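Local coordinates for SSO1986 (Sulfolobus solfataricus, PDB 2X5Q), which serves as a Cmr7-family subunit, possibly dimeric, of the crRNA-containing CMR complex in CRISPR-mediated antiviral defence, at residues 15-19 with 185-189; 138-144 with 188-194. All coordinates share one frame. Residues are numbered along the deposited sequence.

Interaction 1: 15-19 with 185-189; sequences PITNS and IFNYY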
# COMPACT_ATOMS: atom_id res chain seq x y z
N PRO A 15 -9.71 11.75 5.12
CA PRO A 15 -9.65 10.87 6.28
C PRO A 15 -10.60 11.31 7.38
O PRO A 15 -10.63 12.50 7.73
CB PRO A 15 -8.19 10.98 6.78
CG PRO A 15 -7.44 11.60 5.67
CD PRO A 15 -8.42 12.43 4.88
N ILE A 16 -11.36 10.37 7.94
CA ILE A 16 -12.22 10.68 9.08
C ILE A 16 -11.52 10.23 10.37
O ILE A 16 -11.45 9.02 10.66
CB ILE A 16 -13.60 10.01 8.91
CG1 ILE A 16 -14.24 10.43 7.58
CG2 ILE A 16 -14.53 10.34 10.09
CD1 ILE A 16 -14.56 11.90 7.48
N THR A 17 -10.98 11.20 11.11
CA THR A 17 -10.30 10.93 12.38
C THR A 17 -10.90 11.78 13.48
O THR A 17 -11.71 12.65 13.20
CB THR A 17 -8.80 11.31 12.33
OG1 THR A 17 -8.68 12.73 12.36
CG2 THR A 17 -8.12 10.77 11.09
N ASN A 18 -10.44 11.57 14.72
CA ASN A 18 -10.83 12.41 15.85
C ASN A 18 -10.33 13.86 15.80
O ASN A 18 -10.75 14.66 16.64
CB ASN A 18 -10.34 11.82 17.19
CG ASN A 18 -11.15 10.61 17.62
OD1 ASN A 18 -12.37 10.68 17.75
ND2 ASN A 18 -10.46 9.50 17.86
N SER A 19 -9.45 14.20 14.85
CA SER A 19 -8.84 15.53 14.83
C SER A 19 -9.27 16.47 13.71
O SER A 19 -8.82 17.63 13.66
CB SER A 19 -7.32 15.40 14.84
OG SER A 19 -6.90 14.76 16.03
N ILE A 185 -18.32 2.91 11.60
CA ILE A 185 -17.40 2.69 10.49
C ILE A 185 -15.98 3.19 10.72
O ILE A 185 -15.04 2.49 10.40
CB ILE A 185 -17.93 3.37 9.19
CG1 ILE A 185 -19.22 2.71 8.74
CG2 ILE A 185 -16.90 3.32 8.07
CD1 ILE A 185 -20.02 3.60 7.82
N PHE A 186 -15.83 4.40 11.23
CA PHE A 186 -14.56 5.11 11.07
C PHE A 186 -13.54 4.85 12.18
O PHE A 186 -13.06 5.77 12.84
CB PHE A 186 -14.81 6.60 10.85
CG PHE A 186 -15.41 6.89 9.52
CD1 PHE A 186 -14.67 6.73 8.37
CD2 PHE A 186 -16.75 7.25 9.40
CE1 PHE A 186 -15.23 6.98 7.13
CE2 PHE A 186 -17.30 7.49 8.16
CZ PHE A 186 -16.54 7.35 7.03
N ASN A 187 -13.23 3.58 12.36
CA ASN A 187 -12.04 3.17 13.07
C ASN A 187 -10.84 3.33 12.12
O ASN A 187 -11.00 3.27 10.90
CB ASN A 187 -12.13 1.72 13.51
CG ASN A 187 -13.40 1.42 14.25
OD1 ASN A 187 -13.86 2.22 15.06
ND2 ASN A 187 -13.97 0.25 13.99
N TYR A 188 -9.67 3.53 12.69
CA TYR A 188 -8.46 3.75 11.91
C TYR A 188 -7.21 3.47 12.74
O TYR A 188 -7.28 3.27 13.96
CB TYR A 188 -8.43 5.18 11.35
CG TYR A 188 -8.42 6.29 12.40
CD1 TYR A 188 -7.25 6.91 12.78
CD2 TYR A 188 -9.60 6.70 13.02
CE1 TYR A 188 -7.24 7.93 13.75
CE2 TYR A 188 -9.60 7.71 13.98
CZ TYR A 188 -8.42 8.32 14.34
OH TYR A 188 -8.41 9.30 15.30
N TYR A 189 -6.08 3.42 12.05
CA TYR A 189 -4.79 3.22 12.69
C TYR A 189 -4.01 4.52 12.60
O TYR A 189 -3.89 5.11 11.53
CB TYR A 189 -4.02 2.07 12.03
CG TYR A 189 -4.54 0.72 12.45
CD1 TYR A 189 -3.88 -0.04 13.40
CD2 TYR A 189 -5.73 0.20 11.91
CE1 TYR A 189 -4.37 -1.28 13.80
CE2 TYR A 189 -6.22 -1.03 12.30
CZ TYR A 189 -5.54 -1.76 13.25
OH TYR A 189 -6.02 -2.96 13.65
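Two aromatic side chains from 185-189 pack against the loop that follows strand 11-15, burying 269 Å² in all. The apolar part begins with Ile16 and Phe186, the pair whose CA atoms are nearest across the segments at 6.4 Å. Their CA-to-CB bonds point toward each other's segment; Ile16 CB comes within 3.5 Å of Phe186 CD1, and Ile16 CG1 lies 3.8 Å from the centroid of the Phe186 ring, a CH-pi contact over its face. A second CH-pi contact places Thr17 CG2 4.2 Å from the centroid of the Tyr188 ring. A nearly linear hydrogen bond runs from Asn18 N to Tyr188 OH, 3.1 Å long; the same hydroxyl also bonds Glu66.

Local turns present these groups. Thr17 OG1 accepts from Ser19 N at 3.0 Å, forming an ST turn. On the other segment, Phe186 is the centre of an inverse gamma turn closed by Asn187 N to Ile185 O at 2.9 Å, which takes the chain from helix 172-185 into strand 188-193. The contact is thus a buried junction between loop, helix end and strand start: Phe186 also packs on Leu53 and Ile56 of strand 52-60, whereas Thr17 and Tyr188 both meet Ile64 of strand 62-65.

Interaction 2: 138-144 with 188-194; sequences DKVTSFV and YYSIKSL
The aromatic contacts lie where strand 188-193 begins beside the end of strand 139-144. Val144 (chi1 t) sets CB over the ring face of Tyr188 (chi1 p), 3.9 Å from its centroid. Val140 CG1, on this same face of the ribbon, touches Leu194 CD2 at 3.6 Å. On the other face, Phe143 (chi1 t) and Tyr189 (chi1 m) form an offset edge-to-face pair: the Phe143 edge meets the Tyr189 face, centroids 5.6 Å apart and planes at 70°. There too Thr141 CG2 touches Ile191 CD1 at 3.7 Å.

The backbones are extended and antiparallel, their axes at 153° and 4.4 Å apart at closest. Lys139-Ser193, Thr141-Ile191 and Phe143-Tyr189 are non-hydrogen-bonded pairs, with CA atoms 4.2, 4.2 and 4.5 Å apart. Alternating with them are the hydrogen-bonded pairs: Val140 N to Lys192 O 2.8 Å and Lys192 N to Val140 O 2.9 Å; Ser142 N to Ser190 O 2.8 Å and Ser190 N to Ser142 O 2.9 Å; and, terminally, Val144 N to Tyr188 O 2.6 Å and Tyr188 N to Val144 O 2.8 Å. Leu194 N to Asp138 O, 2.9 Å, extends the ladder, Asp138 having positive phi (66°).

Among the polar groups, a water in mid-ribbon bridges the strands, donating to Val140 O (2.8 Å) and Ser190 O (2.9 Å) and lying 2.6 Å from Ser142 OG. Thr141 OG1 makes a weak hydrogen bond to Lys105 of the second subunit. This is an antiparallel beta ladder between sequence-distant strands, separated by helices 148-162, 164-169 and 172-185; backbone bonding sets the pairing, while aromatic packing gathers at one end.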
# COMPACT_ATOMS: atom_id res chain seq x y z
N ASP A 138 11.06 3.44 15.50
CA ASP A 138 10.69 4.02 16.78
C ASP A 138 9.28 4.61 16.76
O ASP A 138 9.01 5.63 17.40
CB ASP A 138 11.72 5.10 17.14
CG ASP A 138 11.97 5.20 18.61
OD1 ASP A 138 11.08 5.72 19.31
OD2 ASP A 138 13.06 4.77 19.07
N LYS A 139 8.39 3.96 16.02
CA LYS A 139 7.03 4.45 15.82
C LYS A 139 6.03 3.34 16.08
O LYS A 139 6.30 2.18 15.76
CB LYS A 139 6.85 4.96 14.40
CG LYS A 139 7.68 6.20 14.11
CD LYS A 139 7.26 6.88 12.85
CE LYS A 139 8.28 7.90 12.39
NZ LYS A 139 8.39 9.01 13.35
N VAL A 140 4.90 3.71 16.67
CA VAL A 140 3.86 2.74 17.03
C VAL A 140 2.59 3.10 16.30
O VAL A 140 2.23 4.28 16.24
CB VAL A 140 3.59 2.69 18.56
CG1 VAL A 140 3.26 4.08 19.13
CG2 VAL A 140 2.47 1.71 18.87
N THR A 141 1.93 2.10 15.74
CA THR A 141 0.64 2.27 15.09
C THR A 141 -0.41 1.66 16.02
O THR A 141 -0.21 0.58 16.59
CB THR A 141 0.62 1.61 13.71
OG1 THR A 141 0.68 0.18 13.85
CG2 THR A 141 1.80 2.08 12.90
N SER A 142 -1.52 2.37 16.18
CA SER A 142 -2.53 1.99 17.13
C SER A 142 -3.89 2.07 16.51
O SER A 142 -4.16 2.99 15.75
CB SER A 142 -2.50 2.93 18.34
OG SER A 142 -1.19 3.00 18.84
N PHE A 143 -4.73 1.12 16.87
CA PHE A 143 -6.11 1.11 16.47
C PHE A 143 -6.86 2.19 17.25
O PHE A 143 -6.78 2.24 18.48
CB PHE A 143 -6.71 -0.27 16.73
CG PHE A 143 -8.19 -0.34 16.48
CD1 PHE A 143 -8.67 -0.55 15.20
CD2 PHE A 143 -9.09 -0.20 17.52
CE1 PHE A 143 -10.02 -0.61 14.95
CE2 PHE A 143 -10.45 -0.27 17.28
CZ PHE A 143 -10.91 -0.48 16.00
N VAL A 144 -7.59 3.04 16.53
CA VAL A 144 -8.36 4.11 17.14
C VAL A 144 -9.80 4.03 16.65
O VAL A 144 -10.05 3.76 15.48
CB VAL A 144 -7.76 5.49 16.81
CG1 VAL A 144 -8.52 6.59 17.56
CG2 VAL A 144 -6.25 5.52 17.17
N TYR A 188 -9.67 3.53 12.69
CA TYR A 188 -8.46 3.75 11.91
C TYR A 188 -7.21 3.47 12.74
O TYR A 188 -7.28 3.27 13.96
CB TYR A 188 -8.43 5.18 11.35
CG TYR A 188 -8.42 6.29 12.40
CD1 TYR A 188 -7.25 6.91 12.78
CD2 TYR A 188 -9.60 6.70 13.02
CE1 TYR A 188 -7.24 7.93 13.75
CE2 TYR A 188 -9.60 7.71 13.98
CZ TYR A 188 -8.42 8.32 14.34
OH TYR A 188 -8.41 9.30 15.30
N TYR A 189 -6.08 3.42 12.05
CA TYR A 189 -4.79 3.22 12.69
C TYR A 189 -4.01 4.52 12.60
O TYR A 189 -3.89 5.11 11.53
CB TYR A 189 -4.02 2.07 12.03
CG TYR A 189 -4.54 0.72 12.45
CD1 TYR A 189 -3.88 -0.04 13.40
CD2 TYR A 189 -5.73 0.20 11.91
CE1 TYR A 189 -4.37 -1.28 13.80
CE2 TYR A 189 -6.22 -1.03 12.30
CZ TYR A 189 -5.54 -1.76 13.25
OH TYR A 189 -6.02 -2.96 13.65
N SER A 190 -3.55 5.01 13.75
CA SER A 190 -2.71 6.20 13.76
C SER A 190 -1.31 5.81 14.16
O SER A 190 -1.12 4.86 14.93
CB SER A 190 -3.26 7.28 14.70
OG SER A 190 -2.99 7.00 16.03
N ILE A 191 -0.34 6.52 13.61
CA ILE A 191 1.06 6.23 13.84
C ILE A 191 1.67 7.40 14.59
O ILE A 191 1.36 8.56 14.31
CB ILE A 191 1.79 5.92 12.51
CG1 ILE A 191 3.26 5.56 12.76
CG2 ILE A 191 1.65 7.08 11.51
CD1 ILE A 191 3.89 4.86 11.56
N LYS A 192 2.51 7.08 15.56
CA LYS A 192 3.14 8.08 16.43
C LYS A 192 4.57 7.66 16.74
O LYS A 192 4.87 6.46 16.83
CB LYS A 192 2.33 8.22 17.72
CG LYS A 192 2.95 9.17 18.72
CD LYS A 192 2.20 9.24 20.03
CE LYS A 192 2.99 10.09 21.03
NZ LYS A 192 3.19 11.49 20.51
N SER A 193 5.46 8.64 16.91
CA SER A 193 6.83 8.37 17.32
C SER A 193 6.88 8.24 18.84
O SER A 193 6.25 9.02 19.56
CB SER A 193 7.79 9.45 16.84
OG SER A 193 7.37 10.71 17.29
N LEU A 194 7.62 7.25 19.31
CA LEU A 194 7.74 6.97 20.74
C LEU A 194 8.74 7.85 21.48
O LEU A 194 8.68 7.98 22.71
CB LEU A 194 8.13 5.50 20.94
CG LEU A 194 7.07 4.50 20.49
CD1 LEU A 194 7.66 3.13 20.27
CD2 LEU A 194 5.96 4.44 21.52
O HOH W 1 -0.05 5.06 17.65

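Overall arrangement
Strand 188-193 joins the two contacts, which share Tyr188 and Tyr189 and have centres 13 Å apart. The centre of interaction 1 lies about 7 Å from the chain centre, that of interaction 2 about 17 Å, so the strand runs from the interior outward along the surface ribbon. The Tyr188 ring is sandwiched at the join, with Thr17 over one face and Val144 over the opposite one. The segments also pack directly: Asn18 ND2, whose amide group hydrogen-bonds Ser145 O and Asp147 N, lies 3.5 Å from Val144 CG1, and Asn187 CB lies 3.5 Å from Phe143 CE1. Segment 15-19 and strand 139-144 therefore meet around the start of the same strand.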